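Local coordinates for galactan 1,3-beta-galactosidase (Phanerochaete chrysosporium, PDB 7BYS), which probably releases galactose from the ends of beta-1,3-galactan chains, joining a family 43 glycoside hydrolase domain to a calcium-holding carbohydrate-binding module, at residues V341-V346 / D422-Y427; V355-A360 / V379-P384. One frame throughout, in Å; residues are numbered along the deposited sequence.

Contact 1 (V341-V346 / D422-Y427); sequences VTINNV and DKIIVY. With CA (calcium ion), chain F.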
ATOM      1  N   VAL A 341       3.069  30.643  -0.201  1.00  9.70           N
ATOM      2  CA  VAL A 341       1.864  30.879   0.577  1.00  9.85           C
ATOM      3  C   VAL A 341       2.176  30.537   2.024  1.00 11.10           C
ATOM      4  O   VAL A 341       2.875  29.559   2.307  1.00 13.10           O
ATOM      5  CB  VAL A 341       0.616  30.138   0.028  1.00 11.10           C
ATOM      6  CG1 VAL A 341       0.747  28.615   0.165  1.00 11.52           C
ATOM      7  CG2 VAL A 341      -0.659  30.643   0.715  1.00 13.38           C
ATOM      8  N   THR A 342       1.709  31.382   2.935  1.00 11.22           N
ATOM      9  CA  THR A 342       1.936  31.194   4.357  1.00 11.66           C
ATOM     10  C   THR A 342       0.576  31.055   5.009  1.00 10.75           C
ATOM     11  O   THR A 342      -0.269  31.949   4.897  1.00 13.23           O
ATOM     12  CB  THR A 342       2.693  32.389   4.940  1.00 12.21           C
ATOM     13  OG1 THR A 342       3.968  32.493   4.301  1.00 13.63           O
ATOM     14  CG2 THR A 342       2.908  32.212   6.437  1.00 14.68           C
ATOM     15  N   ILE A 343       0.348  29.916   5.649  1.00 12.30           N
ATOM     16  CA  ILE A 343      -0.868  29.702   6.414  1.00 13.09           C
ATOM     17  C   ILE A 343      -0.591  30.142   7.840  1.00 13.43           C
ATOM     18  O   ILE A 343       0.308  29.614   8.503  1.00 13.83           O
ATOM     19  CB  ILE A 343      -1.321  28.237   6.338  1.00 14.38           C
ATOM     20  CG1 ILE A 343      -1.652  27.903   4.874  1.00 16.47           C
ATOM     21  CG2 ILE A 343      -2.532  28.009   7.228  1.00 15.26           C
ATOM     22  CD1 ILE A 343      -2.157  26.508   4.652  1.00 21.09           C
ATOM     23  N   ASN A 344      -1.330  31.145   8.288  1.00 17.89           N
ATOM     24  CA  ASN A 344      -1.135  31.733   9.598  1.00 16.67           C
ATOM     25  C   ASN A 344      -2.219  31.252  10.552  1.00 18.77           C
ATOM     26  O   ASN A 344      -3.224  30.656  10.152  1.00 16.78           O
ATOM     27  CB  ASN A 344      -1.155  33.263   9.495  1.00 20.55           C
ATOM     28  CG  ASN A 344       0.112  33.813   8.877  1.00 17.26           C
ATOM     29  OD1 ASN A 344       1.198  33.663   9.427  1.00 21.50           O
ATOM     30  ND2 ASN A 344      -0.023  34.463   7.722  1.00 23.21           N
ATOM     31  N   ASN A 345      -1.988  31.520  11.838  1.00 20.09           N
ATOM     32  CA  ASN A 345      -2.933  31.173  12.900  1.00 19.67           C
ATOM     33  C   ASN A 345      -3.263  29.683  12.901  1.00 18.65           C
ATOM     34  O   ASN A 345      -4.415  29.279  13.083  1.00 20.00           O
ATOM     35  CB  ASN A 345      -4.186  32.044  12.853  1.00 24.45           C
ATOM     36  CG  ASN A 345      -3.868  33.501  13.091  1.00 28.27           C
ATOM     37  OD1 ASN A 345      -3.195  33.843  14.062  1.00 29.37           O
ATOM     38  ND2 ASN A 345      -4.304  34.360  12.183  1.00 29.35           N
ATOM     39  N   VAL A 346      -2.243  28.865  12.667  1.00 15.96           N
ATOM     40  CA  VAL A 346      -2.364  27.424  12.850  1.00 15.49           C
ATOM     41  C   VAL A 346      -2.256  27.148  14.347  1.00 17.79           C
ATOM     42  O   VAL A 346      -1.169  27.226  14.926  1.00 17.74           O
ATOM     43  CB  VAL A 346      -1.290  26.675  12.057  1.00 14.16           C
ATOM     44  CG1 VAL A 346      -1.433  25.167  12.254  1.00 18.04           C
ATOM     45  CG2 VAL A 346      -1.394  27.033  10.582  1.00 17.71           C
ATOM     46  N   ASP A 422      -4.068  22.795  -2.195  1.00  8.80           N
ATOM     47  CA  ASP A 422      -5.499  22.950  -1.969  1.00  7.64           C
ATOM     48  C   ASP A 422      -5.792  23.362  -0.533  1.00 10.81           C
ATOM     49  O   ASP A 422      -6.490  24.355  -0.301  1.00 10.30           O
ATOM     50  CB  ASP A 422      -6.195  21.614  -2.282  1.00  8.59           C
ATOM     51  CG  ASP A 422      -7.694  21.677  -2.146  1.00 10.74           C
ATOM     52  OD1 ASP A 422      -8.251  22.763  -1.917  1.00 11.65           O
ATOM     53  OD2 ASP A 422      -8.334  20.610  -2.275  1.00 11.28           O
ATOM     54  N   LYS A 423      -5.288  22.596   0.428  1.00 10.04           N
ATOM     55  CA  LYS A 423      -5.508  22.847   1.845  1.00 11.14           C
ATOM     56  C   LYS A 423      -4.524  21.981   2.614  1.00 11.28           C
ATOM     57  O   LYS A 423      -3.832  21.133   2.040  1.00  9.45           O
ATOM     58  CB  LYS A 423      -6.947  22.510   2.275  1.00 11.44           C
ATOM     59  CG  LYS A 423      -7.353  21.047   2.077  1.00 12.63           C
ATOM     60  CD  LYS A 423      -8.671  20.761   2.783  1.00 14.50           C
ATOM     61  CE  LYS A 423      -8.980  19.278   2.793  1.00 18.94           C
ATOM     62  NZ  LYS A 423     -10.098  18.995   3.744  1.00 25.56           N
ATOM     63  N   ILE A 424      -4.465  22.207   3.926  1.00 10.39           N
ATOM     64  CA  ILE A 424      -3.737  21.344   4.844  1.00 10.47           C
ATOM     65  C   ILE A 424      -4.690  20.934   5.957  1.00 13.17           C
ATOM     66  O   ILE A 424      -5.653  21.641   6.263  1.00 11.30           O
ATOM     67  CB  ILE A 424      -2.442  21.984   5.414  1.00 10.77           C
ATOM     68  CG1 ILE A 424      -2.756  23.116   6.411  1.00 11.78           C
ATOM     69  CG2 ILE A 424      -1.542  22.483   4.286  1.00 10.31           C
ATOM     70  CD1 ILE A 424      -1.521  23.685   7.101  1.00 14.00           C
ATOM     71  N   ILE A 425      -4.437  19.772   6.542  1.00  9.69           N
ATOM     72  CA  ILE A 425      -5.144  19.328   7.739  1.00  9.66           C
ATOM     73  C   ILE A 425      -4.105  19.039   8.805  1.00 11.91           C
ATOM     74  O   ILE A 425      -3.179  18.245   8.585  1.00 10.95           O
ATOM     75  CB  ILE A 425      -6.040  18.102   7.497  1.00 10.08           C
ATOM     76  CG1 ILE A 425      -6.992  18.345   6.322  1.00 12.80           C
ATOM     77  CG2 ILE A 425      -6.813  17.781   8.775  1.00 11.90           C
ATOM     78  CD1 ILE A 425      -7.952  17.166   6.032  1.00 13.57           C
ATOM     79  N   VAL A 426      -4.250  19.695   9.950  1.00 11.76           N
ATOM     80  CA  VAL A 426      -3.328  19.560  11.070  1.00 11.86           C
ATOM     81  C   VAL A 426      -3.958  18.632  12.099  1.00 13.61           C
ATOM     82  O   VAL A 426      -5.035  18.922  12.638  1.00 16.15           O
ATOM     83  CB  VAL A 426      -3.005  20.926  11.692  1.00 12.41           C
ATOM     84  CG1 VAL A 426      -2.112  20.747  12.916  1.00 16.71           C
ATOM     85  CG2 VAL A 426      -2.330  21.838  10.672  1.00 13.31           C
ATOM     86  N   TYR A 427      -3.280  17.525  12.380  1.00 15.99           N
ATOM     87  CA  TYR A 427      -3.778  16.519  13.307  1.00 14.19           C
ATOM     88  C   TYR A 427      -3.071  16.646  14.647  1.00 20.78           C
ATOM     89  O   TYR A 427      -2.157  17.454  14.813  1.00 25.35           O
ATOM     90  CB  TYR A 427      -3.575  15.113  12.721  1.00 13.63           C
ATOM     91  CG  TYR A 427      -4.401  14.876  11.479  1.00 11.96           C
ATOM     92  CD1 TYR A 427      -5.720  14.465  11.578  1.00 10.32           C
ATOM     93  CD2 TYR A 427      -3.866  15.088  10.209  1.00 13.13           C
ATOM     94  CE1 TYR A 427      -6.490  14.258  10.460  1.00 13.17           C
ATOM     95  CE2 TYR A 427      -4.628  14.875   9.080  1.00 11.79           C
ATOM     96  CZ  TYR A 427      -5.940  14.462   9.214  1.00 11.72           C
ATOM     97  OH  TYR A 427      -6.733  14.242   8.122  1.00 13.44           O
ATOM     98  OXT TYR A 427      -3.411  15.938  15.594  1.00 29.20           O
TER
HETATM   99 CA    CA F 503      -8.774  24.925  -1.269  1.00 10.41          CA

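Contact 2 (V355-A360 / V379-P384); sequences VALYFA and VLVDQP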
ATOM      1  N   VAL A 355       0.772  16.666   9.640  1.00 10.41           N
ATOM      2  CA  VAL A 355       0.030  17.596   8.804  1.00 12.55           C
ATOM      3  C   VAL A 355      -0.111  16.976   7.419  1.00 11.10           C
ATOM      4  O   VAL A 355       0.886  16.580   6.807  1.00 11.42           O
ATOM      5  CB  VAL A 355       0.736  18.966   8.735  1.00 11.21           C
ATOM      6  CG1 VAL A 355      -0.069  19.940   7.898  1.00 13.72           C
ATOM      7  CG2 VAL A 355       0.969  19.526  10.154  1.00 13.74           C
ATOM      8  N   ALA A 356      -1.339  16.880   6.939  1.00 10.67           N
ATOM      9  CA  ALA A 356      -1.600  16.365   5.604  1.00  9.97           C
ATOM     10  C   ALA A 356      -1.668  17.524   4.618  1.00  8.92           C
ATOM     11  O   ALA A 356      -2.430  18.473   4.815  1.00 10.22           O
ATOM     12  CB  ALA A 356      -2.912  15.583   5.575  1.00 11.39           C
ATOM     13  N   LEU A 357      -0.880  17.435   3.557  1.00  8.28           N
ATOM     14  CA  LEU A 357      -0.860  18.442   2.502  1.00  9.34           C
ATOM     15  C   LEU A 357      -1.695  17.925   1.335  1.00 10.27           C
ATOM     16  O   LEU A 357      -1.346  16.908   0.724  1.00  8.94           O
ATOM     17  CB  LEU A 357       0.572  18.733   2.054  1.00 11.44           C
ATOM     18  CG  LEU A 357       1.640  18.946   3.129  1.00  9.06           C
ATOM     19  CD1 LEU A 357       2.991  19.249   2.478  1.00 13.22           C
ATOM     20  CD2 LEU A 357       1.234  20.040   4.091  1.00 12.50           C
ATOM     21  N   TYR A 358      -2.805  18.608   1.049  1.00  7.95           N
ATOM     22  CA  TYR A 358      -3.682  18.255  -0.064  1.00  8.47           C
ATOM     23  C   TYR A 358      -3.285  19.090  -1.274  1.00  9.16           C
ATOM     24  O   TYR A 358      -3.300  20.325  -1.219  1.00 10.33           O
ATOM     25  CB  TYR A 358      -5.143  18.496   0.304  1.00  8.79           C
ATOM     26  CG  TYR A 358      -5.704  17.446   1.225  1.00  8.05           C
ATOM     27  CD1 TYR A 358      -5.303  17.362   2.558  1.00  9.85           C
ATOM     28  CD2 TYR A 358      -6.642  16.535   0.759  1.00 10.39           C
ATOM     29  CE1 TYR A 358      -5.811  16.367   3.395  1.00  9.51           C
ATOM     30  CE2 TYR A 358      -7.157  15.553   1.586  1.00  9.73           C
ATOM     31  CZ  TYR A 358      -6.729  15.476   2.890  1.00 10.35           C
ATOM     32  OH  TYR A 358      -7.260  14.486   3.690  1.00 11.81           O
ATOM     33  N   PHE A 359      -2.921  18.427  -2.364  1.00  9.33           N
ATOM     34  CA  PHE A 359      -2.359  19.115  -3.517  1.00  8.44           C
ATOM     35  C   PHE A 359      -2.828  18.417  -4.790  1.00  8.17           C
ATOM     36  O   PHE A 359      -3.278  17.266  -4.764  1.00  9.04           O
ATOM     37  CB  PHE A 359      -0.822  19.082  -3.461  1.00 10.74           C
ATOM     38  CG  PHE A 359      -0.271  17.695  -3.610  1.00 10.01           C
ATOM     39  CD1 PHE A 359       0.013  17.183  -4.866  1.00  9.33           C
ATOM     40  CD2 PHE A 359      -0.125  16.873  -2.497  1.00 11.38           C
ATOM     41  CE1 PHE A 359       0.472  15.891  -5.011  1.00 10.81           C
ATOM     42  CE2 PHE A 359       0.339  15.579  -2.633  1.00 11.58           C
ATOM     43  CZ  PHE A 359       0.634  15.086  -3.894  1.00 11.34           C
ATOM     44  N   ALA A 360      -2.703  19.113  -5.913  1.00  9.13           N
ATOM     45  CA  ALA A 360      -2.896  18.522  -7.229  1.00  9.76           C
ATOM     46  C   ALA A 360      -1.603  18.675  -8.012  1.00  9.51           C
ATOM     47  O   ALA A 360      -0.981  19.740  -7.992  1.00 10.17           O
ATOM     48  CB  ALA A 360      -4.046  19.211  -7.977  1.00 12.05           C
ATOM     49  N   VAL A 379      11.957  21.836   5.234  1.00 15.92           N
ATOM     50  CA  VAL A 379      12.066  20.448   4.810  1.00 15.60           C
ATOM     51  C   VAL A 379      11.371  20.331   3.462  1.00 17.51           C
ATOM     52  O   VAL A 379      10.465  21.106   3.145  1.00 15.46           O
ATOM     53  CB  VAL A 379      11.475  19.442   5.824  1.00 14.45           C
ATOM     54  CG1 VAL A 379      12.238  19.490   7.145  1.00 19.71           C
ATOM     55  CG2 VAL A 379      10.010  19.704   6.031  1.00 15.46           C
ATOM     56  N   LEU A 380      11.807  19.369   2.657  1.00 14.54           N
ATOM     57  CA  LEU A 380      11.253  19.173   1.325  1.00 13.19           C
ATOM     58  C   LEU A 380      10.320  17.971   1.334  1.00 15.88           C
ATOM     59  O   LEU A 380      10.711  16.881   1.767  1.00 21.85           O
ATOM     60  CB  LEU A 380      12.384  18.960   0.320  1.00 16.63           C
ATOM     61  CG  LEU A 380      11.993  19.061  -1.151  1.00 22.12           C
ATOM     62  CD1 LEU A 380      11.510  20.468  -1.494  1.00 24.48           C
ATOM     63  CD2 LEU A 380      13.175  18.692  -2.008  1.00 24.83           C
ATOM     64  N   VAL A 381       9.085  18.173   0.881  1.00 13.58           N
ATOM     65  CA  VAL A 381       8.065  17.128   0.888  1.00 11.43           C
ATOM     66  C   VAL A 381       7.778  16.702  -0.549  1.00 11.31           C
ATOM     67  O   VAL A 381       7.453  17.538  -1.397  1.00 12.44           O
ATOM     68  CB  VAL A 381       6.781  17.599   1.592  1.00 11.99           C
ATOM     69  CG1 VAL A 381       5.754  16.482   1.590  1.00 14.42           C
ATOM     70  CG2 VAL A 381       7.079  18.023   3.030  1.00 16.10           C
ATOM     71  N   ASP A 382       7.883  15.399  -0.813  1.00 11.54           N
ATOM     72  CA  ASP A 382       7.620  14.868  -2.145  1.00 11.66           C
ATOM     73  C   ASP A 382       6.129  14.917  -2.448  1.00 13.31           C
ATOM     74  O   ASP A 382       5.296  14.567  -1.605  1.00 14.02           O
ATOM     75  CB  ASP A 382       8.034  13.400  -2.202  1.00 12.04           C
ATOM     76  CG  ASP A 382       9.531  13.204  -2.125  1.00 23.05           C
ATOM     77  OD1 ASP A 382      10.273  14.035  -2.689  1.00 25.01           O
ATOM     78  OD2 ASP A 382       9.952  12.199  -1.507  1.00 26.11           O
ATOM     79  N   GLN A 383       5.799  15.312  -3.679  1.00 10.83           N
ATOM     80  CA  GLN A 383       4.420  15.423  -4.153  1.00 10.87           C
ATOM     81  C   GLN A 383       4.258  14.551  -5.392  1.00  9.91           C
ATOM     82  O   GLN A 383       4.549  14.986  -6.523  1.00 10.38           O
ATOM     83  CB  GLN A 383       4.054  16.881  -4.427  1.00  9.86           C
ATOM     84  CG  GLN A 383       4.089  17.714  -3.162  1.00  9.65           C
ATOM     85  CD  GLN A 383       3.847  19.184  -3.431  1.00  9.97           C
ATOM     86  OE1 GLN A 383       4.545  19.797  -4.232  1.00 12.13           O
ATOM     87  NE2 GLN A 383       2.831  19.744  -2.791  1.00 11.32           N
ATOM     88  N   PRO A 384       3.783  13.315  -5.229  1.00  9.32           N
ATOM     89  CA  PRO A 384       3.579  12.441  -6.389  1.00 10.81           C
ATOM     90  C   PRO A 384       2.640  13.072  -7.407  1.00 10.58           C
ATOM     91  O   PRO A 384       1.817  13.942  -7.089  1.00 10.63           O
ATOM     92  CB  PRO A 384       2.946  11.179  -5.778  1.00 13.14           C
ATOM     93  CG  PRO A 384       3.377  11.184  -4.336  1.00 12.22           C
ATOM     94  CD  PRO A 384       3.472  12.651  -3.948  1.00 10.75           C
TER

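Contact 1 (V341-V346 / D422-Y427)
Ile343 and Ile424 meet end to end, the methyl CD1 of Ile343 lying 3.8 Å from CD1 of Ile424. The same Ile343 methyl is 3.9 Å from CG1 and 4.1 Å from CG2 of Ile424, so a single methyl rests against three carbons of the opposing side chain. Ile424 offers this surface because its CG1 sits between the backbone N and the carbonyl carbon (chi1 71°), with the chain extended beyond. Further along, Val346 and Val426 cross at a slant, CG1 of Val346 lying 3.8 Å from CG2 of Val426. No hydrogen bond links the two segments; the side chains alone bridge them, the CA atoms of Ile343 and Ile424 standing 9.0 Å apart. Around this layer Ile424 also packs on Ile408 and Phe410 of the facing sheet (strand 405-410) and on Val355 and Leu357 of its own, while Ile343 leans on Tyr307 of strand 305-308. At the start of 422-427, Asp422 grips the calcium ion twice, through OD1 at 2.3 Å and its backbone O at 2.5 Å. Its CG is anti to the backbone N (chi1 -177°), beside its own carbonyl carbon, which lets both oxygens chelate one ion. Glu308, Glu310 and the backbone oxygens of Ser327 and Lys330 join the site. Asp422 and Lys423 form a classic beta bulge opposite Tyr358, whose ring Lys423 meets in a cation-pi contact. Two antiparallel sheets packed through an aliphatic core, with a calcium ion bound beside the start of the last strand, are characteristic of the beta-sandwich carbohydrate-binding modules related to families 6 and 35.

Contact 2 (V355-A360 / V379-P384)
Phe359 holds CG between its backbone N and carbonyl carbon (chi1 66°), while Gln383 sets CG anti to its carbonyl carbon (chi1 -64°) and stays extended beyond it; the two side chains thereby run past one another, pointing opposite ways. CB of Gln383 lies over one face of the Phe359 ring, 4.0 Å from its centroid, a CH-pi contact displaced toward the rim. The amide passes beside the root of the ring, NE2 of Gln383 3.8 Å from CG of Phe359, the two planes 43° apart. The amide's rotation is set from outside: its OE1 accepts a hydrogen bond from the backbone N of Ala419. Pro384 meets the ring at its edge: its backbone O lies near the ring plane, 3.2 Å from CE1 of Phe359, and its CD is 3.7 Å from CZ of Phe359. Leu357 and Val381 touch tip to tip, CD1 of Leu357 lying 4.0 Å from CG1 of Val381. Strand 352-360 lies between strands 420-426 and 392-402 in one sheet, and Phe359 also packs on Ile393 and Val395 of the latter; strand 379-383 is an outermost strand of the opposite sheet, beside strand 367-373, where Val381 rests on Val371 and Gln383 on Val369.

Overall arrangement
Both contacts bridge the same two sheets of the carbohydrate-binding module, and the residues that touch are buried in each. Contact 1 joins strand 339-349 to 420-426 by purely aliphatic packing; contact 2 joins 352-360 to the outermost strand 379-383 and mixes aliphatic with aromatic and amide groups. The strands 420-426 and 352-360 are antiparallel neighbours, tied by probable backbone hydrogen bonds, Asp422 N to Tyr358 O and Ala356 N to Ile425 O, both 2.8 Å. The polar sites differ too: contact 1 runs into the calcium site, whereas contact 2 lies near Arg367 and Asp420, residues that bind beta-D-galactose in other crystals of this protein; no such ligand is bound here. Their centres are about 12 Å apart.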